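Local atomic coordinates of NADPH-quinone reductase (Pediococcus pentosaceus ATCC 25745, PDB entry 3HA2), a protein that probably reduces quinones with NAD(P)H through a bound FMN cofactor, the chain here being the flavodoxin-like domain that makes up most of the protein. Residues Met1-Ala13 against Ile25-Val37. Sequence-based numbering, arbitrary orientation.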
# COMPACT_ATOMS: atom_id res chain seq x y z
N MSE A 1 -2.91 16.12 25.40
CA MSE A 1 -2.96 15.41 24.09
C MSE A 1 -2.76 13.94 24.32
O MSE A 1 -1.83 13.52 25.01
CB MSE A 1 -1.87 15.92 23.15
CG MSE A 1 -1.95 15.32 21.75
SE MSE A 1 -0.30 15.62 20.76
CE MSE A 1 0.93 14.67 21.94
N GLN A 2 -3.64 13.15 23.72
CA GLN A 2 -3.57 11.70 23.81
C GLN A 2 -3.08 11.16 22.47
O GLN A 2 -3.56 11.58 21.40
CB GLN A 2 -4.95 11.12 24.16
CG GLN A 2 -5.63 11.76 25.38
CD GLN A 2 -4.87 11.55 26.68
OE1 GLN A 2 -4.53 10.42 27.03
NE2 GLN A 2 -4.62 12.64 27.41
N THR A 3 -2.14 10.23 22.54
CA THR A 3 -1.54 9.64 21.33
C THR A 3 -1.79 8.14 21.28
O THR A 3 -1.63 7.44 22.28
CB THR A 3 -0.01 9.89 21.31
OG1 THR A 3 0.23 11.30 21.37
CG2 THR A 3 0.63 9.34 20.05
N LEU A 4 -2.19 7.67 20.10
CA LEU A 4 -2.41 6.26 19.85
C LEU A 4 -1.36 5.79 18.87
O LEU A 4 -1.24 6.33 17.76
CB LEU A 4 -3.82 6.05 19.23
CG LEU A 4 -4.21 4.63 18.84
CD1 LEU A 4 -4.20 3.67 20.05
CD2 LEU A 4 -5.59 4.63 18.16
N ILE A 5 -0.59 4.77 19.26
CA ILE A 5 0.41 4.19 18.37
C ILE A 5 -0.09 2.83 17.89
O ILE A 5 -0.20 1.88 18.67
CB ILE A 5 1.78 4.09 19.05
CG1 ILE A 5 2.20 5.47 19.61
CG2 ILE A 5 2.84 3.58 18.04
CD1 ILE A 5 3.46 5.39 20.44
N ILE A 6 -0.42 2.77 16.60
CA ILE A 6 -0.86 1.53 15.94
C ILE A 6 0.39 0.79 15.48
O ILE A 6 1.07 1.22 14.53
CB ILE A 6 -1.73 1.80 14.69
CG1 ILE A 6 -2.93 2.71 15.02
CG2 ILE A 6 -2.19 0.46 14.06
CD1 ILE A 6 -3.84 2.18 16.11
N VAL A 7 0.69 -0.30 16.17
CA VAL A 7 1.93 -1.04 15.95
C VAL A 7 1.62 -2.20 15.04
O VAL A 7 1.03 -3.21 15.46
CB VAL A 7 2.54 -1.52 17.29
CG1 VAL A 7 3.85 -2.29 17.07
CG2 VAL A 7 2.77 -0.33 18.20
N ALA A 8 1.99 -2.04 13.77
CA ALA A 8 1.63 -2.99 12.73
C ALA A 8 2.85 -3.76 12.25
O ALA A 8 3.10 -3.84 11.06
CB ALA A 8 0.95 -2.29 11.55
N HIS A 9 3.63 -4.28 13.19
CA HIS A 9 4.69 -5.22 12.82
C HIS A 9 4.02 -6.58 12.75
O HIS A 9 3.35 -6.98 13.70
CB HIS A 9 5.82 -5.21 13.82
CG HIS A 9 7.01 -6.01 13.39
ND1 HIS A 9 8.19 -5.43 12.98
CD2 HIS A 9 7.19 -7.35 13.28
CE1 HIS A 9 9.05 -6.38 12.65
NE2 HIS A 9 8.47 -7.55 12.82
N PRO A 10 4.17 -7.29 11.61
CA PRO A 10 3.42 -8.53 11.36
C PRO A 10 3.88 -9.72 12.19
O PRO A 10 3.15 -10.71 12.30
CB PRO A 10 3.69 -8.82 9.87
CG PRO A 10 4.31 -7.59 9.33
CD PRO A 10 5.04 -6.97 10.47
N GLU A 11 5.10 -9.65 12.73
CA GLU A 11 5.59 -10.69 13.63
C GLU A 11 6.10 -10.06 14.91
O GLU A 11 7.23 -10.31 15.34
CB GLU A 11 6.71 -11.51 12.95
CG GLU A 11 6.25 -12.36 11.77
CD GLU A 11 5.25 -13.43 12.15
OE1 GLU A 11 5.37 -14.03 13.25
OE2 GLU A 11 4.32 -13.68 11.34
N LEU A 12 5.25 -9.25 15.53
CA LEU A 12 5.61 -8.45 16.71
C LEU A 12 6.37 -9.21 17.81
O LEU A 12 7.37 -8.71 18.34
CB LEU A 12 4.37 -7.78 17.29
CG LEU A 12 4.59 -6.68 18.32
CD1 LEU A 12 5.50 -5.59 17.76
CD2 LEU A 12 3.25 -6.09 18.73
N ALA A 13 5.89 -10.41 18.15
CA ALA A 13 6.48 -11.23 19.21
C ALA A 13 7.96 -11.58 18.96
O ALA A 13 8.72 -11.84 19.89
CB ALA A 13 5.67 -12.50 19.40
N ILE A 25 8.41 4.75 25.30
CA ILE A 25 7.20 5.50 25.62
C ILE A 25 6.43 4.90 26.81
O ILE A 25 5.34 5.35 27.14
CB ILE A 25 6.29 5.70 24.36
CG1 ILE A 25 5.98 4.36 23.67
CG2 ILE A 25 6.96 6.68 23.38
CD1 ILE A 25 4.79 3.62 24.22
N GLU A 26 7.03 3.91 27.46
CA GLU A 26 6.38 3.22 28.58
C GLU A 26 5.98 4.13 29.73
O GLU A 26 5.05 3.82 30.47
CB GLU A 26 7.23 2.05 29.09
CG GLU A 26 6.80 0.72 28.48
CD GLU A 26 7.73 -0.43 28.83
OE1 GLU A 26 8.61 -0.26 29.70
OE2 GLU A 26 7.55 -1.51 28.22
N ASN A 27 6.67 5.25 29.88
CA ASN A 27 6.44 6.15 31.00
C ASN A 27 5.47 7.29 30.72
O ASN A 27 5.12 8.04 31.63
CB ASN A 27 7.77 6.69 31.53
CG ASN A 27 8.74 5.58 31.89
OD1 ASN A 27 9.91 5.62 31.51
ND2 ASN A 27 8.25 4.57 32.60
N PHE A 28 5.04 7.43 29.46
CA PHE A 28 4.07 8.46 29.11
C PHE A 28 2.65 7.90 29.16
O PHE A 28 2.26 7.14 28.28
CB PHE A 28 4.39 9.05 27.73
CG PHE A 28 5.78 9.60 27.61
CD1 PHE A 28 6.13 10.81 28.20
CD2 PHE A 28 6.76 8.91 26.90
CE1 PHE A 28 7.42 11.32 28.10
CE2 PHE A 28 8.05 9.41 26.78
CZ PHE A 28 8.38 10.61 27.38
N SER A 29 1.89 8.27 30.19
CA SER A 29 0.56 7.69 30.39
C SER A 29 -0.47 8.13 29.34
O SER A 29 -1.50 7.47 29.18
CB SER A 29 0.06 7.94 31.82
OG SER A 29 -0.22 9.31 32.02
N ASN A 30 -0.19 9.21 28.63
CA ASN A 30 -1.08 9.68 27.55
C ASN A 30 -0.81 9.00 26.19
O ASN A 30 -1.55 9.24 25.22
CB ASN A 30 -1.03 11.20 27.42
CG ASN A 30 0.36 11.72 27.07
OD1 ASN A 30 1.38 11.13 27.44
ND2 ASN A 30 0.40 12.83 26.34
N VAL A 31 0.23 8.17 26.14
CA VAL A 31 0.57 7.40 24.94
C VAL A 31 0.08 5.95 25.08
O VAL A 31 0.40 5.29 26.06
CB VAL A 31 2.09 7.39 24.66
CG1 VAL A 31 2.39 6.54 23.45
CG2 VAL A 31 2.61 8.79 24.43
N THR A 32 -0.71 5.49 24.10
CA THR A 32 -1.26 4.14 24.08
C THR A 32 -0.54 3.29 23.03
O THR A 32 -0.60 3.59 21.83
CB THR A 32 -2.81 4.15 23.80
OG1 THR A 32 -3.49 4.84 24.85
CG2 THR A 32 -3.40 2.72 23.70
N TRP A 33 0.17 2.27 23.51
CA TRP A 33 0.85 1.33 22.63
C TRP A 33 -0.14 0.22 22.23
O TRP A 33 -0.55 -0.59 23.05
CB TRP A 33 2.08 0.77 23.37
CG TRP A 33 2.86 -0.30 22.65
CD1 TRP A 33 2.68 -1.66 22.76
CD2 TRP A 33 3.94 -0.10 21.73
NE1 TRP A 33 3.59 -2.31 21.95
CE2 TRP A 33 4.37 -1.39 21.31
CE3 TRP A 33 4.58 1.03 21.21
CZ2 TRP A 33 5.42 -1.57 20.40
CZ3 TRP A 33 5.63 0.85 20.31
CH2 TRP A 33 6.04 -0.45 19.91
N HIS A 34 -0.53 0.22 20.96
CA HIS A 34 -1.63 -0.63 20.49
C HIS A 34 -1.20 -1.57 19.38
O HIS A 34 -1.27 -1.21 18.20
CB HIS A 34 -2.83 0.19 20.05
CG HIS A 34 -4.04 -0.64 19.72
ND1 HIS A 34 -4.69 -1.40 20.66
CD2 HIS A 34 -4.68 -0.86 18.55
CE1 HIS A 34 -5.70 -2.04 20.09
NE2 HIS A 34 -5.72 -1.72 18.81
N PRO A 35 -0.76 -2.79 19.74
CA PRO A 35 -0.46 -3.77 18.70
C PRO A 35 -1.68 -4.11 17.85
O PRO A 35 -2.79 -4.32 18.37
CB PRO A 35 0.02 -4.99 19.49
CG PRO A 35 0.49 -4.45 20.79
CD PRO A 35 -0.46 -3.31 21.09
N LEU A 36 -1.48 -4.14 16.54
CA LEU A 36 -2.49 -4.57 15.61
C LEU A 36 -2.48 -6.09 15.54
O LEU A 36 -1.47 -6.72 15.19
CB LEU A 36 -2.22 -3.92 14.25
CG LEU A 36 -3.14 -4.14 13.06
CD1 LEU A 36 -4.60 -3.90 13.43
CD2 LEU A 36 -2.70 -3.19 11.93
N VAL A 37 -3.60 -6.71 15.93
CA VAL A 37 -3.71 -8.17 15.89
C VAL A 37 -4.53 -8.62 14.69
O VAL A 37 -5.36 -7.86 14.18
CB VAL A 37 -4.27 -8.73 17.20
CG1 VAL A 37 -3.33 -8.41 18.36
CG2 VAL A 37 -5.69 -8.20 17.48
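Trp33 swings CG directly opposite its backbone N (chi1 176°), which carries the indole across Val7, whose CG2, held beside its own backbone N, stands 3.4 Å from the centroid of the six-membered ring. That methyl lies almost exactly on the ring normal, a CH-pi contact over the face, while CG1 reaches the ring at CZ2. A broad flat side chain suits this place because it can spread over a branched neighbour and still meet Tyr160 of helix 150-165. Cutting Trp33 back to an alanine would probably strip the Val7 methyls of their aromatic cover and open a gap between strand 31-35 and helix 150-165. Further along the same face, Ile5 presses CD1 against Val31 CG1 at 3.4 Å, a tight fit between two beta-branched residues well suited to extended backbone.

Strands 3-7 and 31-35 run parallel as the first beta-alpha-beta unit of the flavodoxin-like fold, joined through helix 18-25, with 31-35 at the edge of the sheet within this chain. Their backbones bond in the staggered parallel pattern: Thr3 N to Asn30 O, Thr32 N to Thr3 O, and onward until Leu36 N meets Val7 O at 2.9 Å. Before the strands pair, Asn30 ND2 donates to Met1 O at 2.7 Å, approaching nearly along the C=O axis, so a short amide extends the ladder by one bond.

On the opposite face, Leu4 CD1 rests 3.7 Å from His34 CB, and Ile6 CD1 comes to the imidazole edge near CD2. Histidine is apt at this border: its carbon side lies alongside aliphatic neighbours while NE2 hydrogen-bonds Glu45. Back on the face of Val7 and Trp33, Leu12, from the loop after strand 3-7, sets CD2 tightly against Pro35 CB, 3.5 Å away.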